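Uncharacterized protein (Nostoc punctiforme, PDB 2QDR) is a putative dioxygenase with a double-stranded beta-helix fold, whose substrate and reaction the structure alone does not show. Local coordinates at the interface of chains A and B. Residues are numbered along the deposited sequence; one frame, centred on the assembly and turned at random. Chains: chain A/B, Uncharacterized protein.

Contacts 1 and 2 are neighbouring patches of one interface between chains A and B, their C-alpha centres about 14 Å apart. B:Phe267 belongs to both: its carbonyl faces an indole edge in contact 1, while its ring carries much of the apolar packing in contact 2. On chain A, strand 184-188 of contact 1 follows closely on the 3-10 helix 180-182 of contact 2, so a short stretch of chain feeds both patches. The interface is not an exact two-fold, and the deposited assembly holds eight copies; this pairing may or may not be the biological one.

Contact 1: the interface of chains A and B. Residues chain A 126-128, 185-186; chain B 235, 267, 269, 296, 298.
Strands 127-129 and 184-188 of chain A, with the loop residue A:Glu126, meet strands 233-236, 268-270 and 296-298 of chain B and the loop residue B:Phe267. A:Trp127 is the centrepiece. Its CG lies anti to the carbonyl carbon, beside the backbone N, and its own chain sandwiches the indole: A:Glu126 CG sits over the centre of one face, A:Pro185 CB over the rim of the other. Packed between them, the ring turns its NE1 edge to chain B. The indole N-H donates to the hydroxyl OG1 of B:Thr269 at 3.2 Å, with OG1 close to the ring plane and the bond moderately bent, 154° at the hydrogen. That hydroxyl also faces the carboxylate oxygen OE1 of A:Glu126, tip to tip, in a weak hydrogen bond. Further round the rim, the carbonyl O of B:Phe267 lies in the indole plane, 3.8 Å from A:Trp127 CZ2. B:Ile235 crosses the indole obliquely and brings its CD1 methyl to 3.3 Å from A:Trp127 CD1; its other branch, CG2, packs 3.8 Å from A:Pro185 CG. Beside it, B:Leu296 CD1 rests 4.0 Å from A:Pro185 CD. B:Tyr298 has CG anti to its backbone N (chi1 177°) and reaches over to strand 127-129. Its phenol OH accepts the backbone N-H of A:Gln128 at 2.8 Å in a nearly straight bond, 173° at the hydrogen. The same ring stands nearly upright to the indole, presenting a face to A:Trp127 CD1, 4.0 Å above its plane near the rim. Tyrosine and threonine thus bind N-H groups of two successive residues of chain A, one from the backbone and one from a side chain, with B:Ile235 packed beside the indole. The patch joins an aromatic and aliphatic core to directed polar bonds, and so holds the two subunits together in the deposited assembly.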
loop_
_atom_site.group_PDB
_atom_site.type_symbol
_atom_site.label_atom_id
_atom_site.label_comp_id
_atom_site.label_asym_id
_atom_site.label_seq_id
_atom_site.Cartn_x
_atom_site.Cartn_y
_atom_site.Cartn_z
ATOM N N GLU A 126 -30.249 -30.098 0.631
ATOM C CA GLU A 126 -30.794 -29.079 -0.294
ATOM C C GLU A 126 -29.769 -28.457 -1.241
ATOM O O GLU A 126 -30.160 -27.822 -2.220
ATOM C CB GLU A 126 -31.455 -27.929 0.487
ATOM C CG GLU A 126 -30.527 -27.201 1.480
ATOM C CD GLU A 126 -31.163 -26.013 2.116
ATOM O OE1 GLU A 126 -31.487 -25.075 1.368
ATOM O OE2 GLU A 126 -31.259 -25.982 3.360
ATOM N N TRP A 127 -28.475 -28.640 -0.966
ATOM C CA TRP A 127 -27.415 -28.011 -1.764
ATOM C C TRP A 127 -26.713 -28.847 -2.838
ATOM O O TRP A 127 -26.260 -29.950 -2.559
ATOM C CB TRP A 127 -26.337 -27.510 -0.812
ATOM C CG TRP A 127 -26.872 -26.581 0.211
ATOM C CD1 TRP A 127 -27.252 -25.290 0.019
ATOM C CD2 TRP A 127 -27.046 -26.853 1.604
ATOM N NE1 TRP A 127 -27.677 -24.742 1.202
ATOM C CE2 TRP A 127 -27.556 -25.677 2.194
ATOM C CE3 TRP A 127 -26.841 -27.985 2.410
ATOM C CZ2 TRP A 127 -27.866 -25.598 3.552
ATOM C CZ3 TRP A 127 -27.141 -27.903 3.765
ATOM C CH2 TRP A 127 -27.651 -26.722 4.321
ATOM N N GLN A 128 -26.595 -28.289 -4.050
ATOM C CA GLN A 128 -25.897 -28.954 -5.151
ATOM C C GLN A 128 -24.410 -28.751 -4.980
ATOM O O GLN A 128 -23.980 -27.721 -4.494
ATOM C CB GLN A 128 -26.211 -28.376 -6.538
ATOM C CG GLN A 128 -27.636 -28.455 -7.069
ATOM C CD GLN A 128 -27.727 -27.952 -8.529
ATOM O OE1 GLN A 128 -26.727 -27.551 -9.134
ATOM N NE2 GLN A 128 -28.929 -27.973 -9.086
ATOM N N PRO A 185 -21.296 -26.611 4.459
ATOM C CA PRO A 185 -22.238 -27.430 3.659
ATOM C C PRO A 185 -21.954 -27.516 2.157
ATOM O O PRO A 185 -22.052 -28.606 1.598
ATOM C CB PRO A 185 -23.605 -26.749 3.897
ATOM C CG PRO A 185 -23.307 -25.425 4.465
ATOM C CD PRO A 185 -21.999 -25.528 5.176
ATOM N N ALA A 186 -21.603 -26.399 1.528
ATOM C CA ALA A 186 -21.332 -26.390 0.095
ATOM C C ALA A 186 -20.558 -25.150 -0.304
ATOM O O ALA A 186 -21.040 -24.044 -0.090
ATOM C CB ALA A 186 -22.638 -26.462 -0.691
ATOM N N ILE B 235 -25.039 -19.055 1.130
ATOM C CA ILE B 235 -25.285 -19.968 2.224
ATOM C C ILE B 235 -24.666 -19.226 3.411
ATOM O O ILE B 235 -23.455 -18.944 3.422
ATOM C CB ILE B 235 -24.674 -21.340 2.015
ATOM C CG1 ILE B 235 -25.333 -22.024 0.817
ATOM C CG2 ILE B 235 -24.865 -22.189 3.282
ATOM C CD1 ILE B 235 -24.644 -23.288 0.354
ATOM N N PHE B 267 -27.599 -21.258 8.496
ATOM C CA PHE B 267 -27.627 -22.083 7.265
ATOM C C PHE B 267 -28.768 -21.773 6.281
ATOM O O PHE B 267 -29.200 -22.646 5.543
ATOM C CB PHE B 267 -27.559 -23.584 7.611
ATOM C CG PHE B 267 -26.428 -23.909 8.526
ATOM C CD1 PHE B 267 -25.121 -23.917 8.049
ATOM C CD2 PHE B 267 -26.656 -24.169 9.858
ATOM C CE1 PHE B 267 -24.059 -24.182 8.892
ATOM C CE2 PHE B 267 -25.611 -24.441 10.697
ATOM C CZ PHE B 267 -24.296 -24.448 10.216
ATOM N N THR B 269 -30.278 -19.994 2.908
ATOM C CA THR B 269 -29.745 -19.840 1.570
ATOM C C THR B 269 -30.387 -18.585 0.995
ATOM O O THR B 269 -31.494 -18.626 0.447
ATOM C CB THR B 269 -30.031 -21.075 0.709
ATOM O OG1 THR B 269 -29.596 -22.248 1.400
ATOM C CG2 THR B 269 -29.307 -20.982 -0.621
ATOM N N LEU B 296 -20.668 -18.397 1.950
ATOM C CA LEU B 296 -20.439 -19.242 0.794
ATOM C C LEU B 296 -21.302 -18.905 -0.416
ATOM O O LEU B 296 -22.512 -19.118 -0.377
ATOM C CB LEU B 296 -20.718 -20.680 1.249
ATOM C CG LEU B 296 -19.970 -21.165 2.509
ATOM C CD1 LEU B 296 -20.581 -22.428 3.070
ATOM C CD2 LEU B 296 -18.485 -21.354 2.212
ATOM N N TYR B 298 -23.180 -19.402 -3.722
ATOM C CA TYR B 298 -23.840 -20.585 -4.285
ATOM C C TYR B 298 -24.627 -20.238 -5.560
ATOM O O TYR B 298 -25.371 -19.263 -5.575
ATOM C CB TYR B 298 -24.703 -21.178 -3.155
ATOM C CG TYR B 298 -25.547 -22.378 -3.488
ATOM C CD1 TYR B 298 -24.958 -23.552 -3.919
ATOM C CD2 TYR B 298 -26.931 -22.377 -3.257
ATOM C CE1 TYR B 298 -25.734 -24.681 -4.205
ATOM C CE2 TYR B 298 -27.720 -23.505 -3.541
ATOM C CZ TYR B 298 -27.107 -24.653 -4.012
ATOM O OH TYR B 298 -27.831 -25.776 -4.318
#

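Contact 2: the interface of chains A and B. Residues chain A 180-181, 183; chain B 26-29, 267, 287.
The short 3-10 helix 180-182 of chain A, with A:Phe183 just after it, docks against chain B loops carrying B:Trp27, B:Gly28, B:Phe267 and B:Arg287. A:Leu180 has CG anti to its backbone N and crosses B:Phe267 obliquely, its CD1 methyl meeting the CE2 and CZ end of that ring. A:Phe183, also with CG anti to its backbone N, brings its CD2 edge to 3.6 Å from B:Phe267 CE1. The two rings meet edge to face, their planes 58° apart and B:Phe267 CZ in the plane of A:Phe183. Beside this apolar cluster, the polar grip falls on A:Ser181. Its hydroxyl OG lies 2.6 Å from the carbonyl O of B:Gly28, a hydrogen bond in which the hydroxyl must be the donor. Its backbone O accepts from the guanidinium NH2 of B:Arg287 at 3.1 Å, 158° at the hydrogen. B:Arg287 arrives on a fully extended chain, with CD over the centre of one indole face of B:Trp27 and indole CE3 over a face of the guanidinium, towards its rim; B:Gly29 N lies over the opposite indole face. The indole lies against the arginine and may help to hold it pointed at chain A. A:Ser181 O lies close to the guanidinium plane, whereas NH2 sits 39° above the carbonyl plane of A:Ser181, off its lone pairs.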
loop_
_atom_site.group_PDB
_atom_site.type_symbol
_atom_site.label_atom_id
_atom_site.label_comp_id
_atom_site.label_asym_id
_atom_site.label_seq_id
_atom_site.Cartn_x
_atom_site.Cartn_y
_atom_site.Cartn_z
ATOM N N LEU A 180 -20.336 -28.170 15.057
ATOM C CA LEU A 180 -21.206 -27.587 14.032
ATOM C C LEU A 180 -20.631 -26.285 13.413
ATOM O O LEU A 180 -21.015 -25.909 12.313
ATOM C CB LEU A 180 -22.619 -27.431 14.653
ATOM C CG LEU A 180 -23.942 -27.472 13.870
ATOM C CD1 LEU A 180 -24.100 -26.383 12.906
ATOM C CD2 LEU A 180 -24.090 -28.794 13.111
ATOM N N SER A 181 -19.716 -25.618 14.120
ATOM C CA SER A 181 -19.042 -24.413 13.646
ATOM C C SER A 181 -18.235 -24.701 12.400
ATOM O O SER A 181 -18.272 -23.953 11.449
ATOM C CB SER A 181 -18.062 -23.925 14.690
ATOM O OG SER A 181 -18.688 -23.902 15.941
ATOM N N PHE A 183 -18.810 -26.803 10.089
ATOM C CA PHE A 183 -19.620 -27.283 8.952
ATOM C C PHE A 183 -19.661 -26.335 7.740
ATOM O O PHE A 183 -20.157 -25.215 7.826
ATOM C CB PHE A 183 -21.042 -27.635 9.455
ATOM C CG PHE A 183 -21.986 -28.170 8.389
ATOM C CD1 PHE A 183 -21.625 -29.242 7.583
ATOM C CD2 PHE A 183 -23.285 -27.690 8.291
ATOM C CE1 PHE A 183 -22.508 -29.762 6.626
ATOM C CE2 PHE A 183 -24.184 -28.214 7.348
ATOM C CZ PHE A 183 -23.794 -29.250 6.518
ATOM N N ASP B 26 -26.892 -21.380 17.589
ATOM C CA ASP B 26 -27.334 -22.325 16.517
ATOM C C ASP B 26 -26.273 -23.020 15.701
ATOM O O ASP B 26 -26.262 -24.251 15.579
ATOM C CB ASP B 26 -28.177 -21.606 15.413
ATOM C CG ASP B 26 -29.674 -21.685 15.597
ATOM O OD1 ASP B 26 -30.170 -22.619 16.263
ATOM O OD2 ASP B 26 -30.371 -20.843 14.963
ATOM N N TRP B 27 -25.415 -22.182 15.118
ATOM C CA TRP B 27 -24.325 -22.595 14.231
ATOM C C TRP B 27 -23.113 -23.252 14.908
ATOM O O TRP B 27 -22.239 -23.752 14.201
ATOM C CB TRP B 27 -23.842 -21.389 13.385
ATOM C CG TRP B 27 -23.338 -20.188 14.168
ATOM C CD1 TRP B 27 -24.051 -19.076 14.503
ATOM C CD2 TRP B 27 -22.027 -20.000 14.722
ATOM N NE1 TRP B 27 -23.265 -18.198 15.205
ATOM C CE2 TRP B 27 -22.020 -18.739 15.357
ATOM C CE3 TRP B 27 -20.846 -20.757 14.712
ATOM C CZ2 TRP B 27 -20.887 -18.223 15.992
ATOM C CZ3 TRP B 27 -19.716 -20.240 15.350
ATOM C CH2 TRP B 27 -19.750 -18.988 15.982
ATOM N N GLY B 28 -23.049 -23.251 16.239
ATOM C CA GLY B 28 -21.938 -23.848 16.985
ATOM C C GLY B 28 -21.086 -22.881 17.795
ATOM O O GLY B 28 -19.954 -23.211 18.131
ATOM N N GLY B 29 -21.610 -21.696 18.117
ATOM C CA GLY B 29 -20.881 -20.710 18.917
ATOM C C GLY B 29 -20.947 -21.080 20.391
ATOM O O GLY B 29 -21.738 -21.957 20.783
ATOM N N PHE B 267 -27.599 -21.258 8.496
ATOM C CA PHE B 267 -27.627 -22.083 7.265
ATOM C C PHE B 267 -28.768 -21.773 6.281
ATOM O O PHE B 267 -29.200 -22.646 5.543
ATOM C CB PHE B 267 -27.559 -23.584 7.611
ATOM C CG PHE B 267 -26.428 -23.909 8.526
ATOM C CD1 PHE B 267 -25.121 -23.917 8.049
ATOM C CD2 PHE B 267 -26.656 -24.169 9.858
ATOM C CE1 PHE B 267 -24.059 -24.182 8.892
ATOM C CE2 PHE B 267 -25.611 -24.441 10.697
ATOM C CZ PHE B 267 -24.296 -24.448 10.216
ATOM N N ARG B 287 -21.810 -13.941 14.436
ATOM C CA ARG B 287 -20.639 -14.725 14.081
ATOM C C ARG B 287 -19.643 -13.869 13.328
ATOM O O ARG B 287 -20.046 -12.963 12.605
ATOM C CB ARG B 287 -21.060 -15.928 13.228
ATOM C CG ARG B 287 -19.909 -16.871 12.913
ATOM C CD ARG B 287 -20.298 -18.142 12.207
ATOM N NE ARG B 287 -19.106 -18.981 12.079
ATOM C CZ ARG B 287 -19.064 -20.275 11.747
ATOM N NH1 ARG B 287 -20.159 -20.998 11.549
ATOM N NH2 ARG B 287 -17.879 -20.869 11.667
#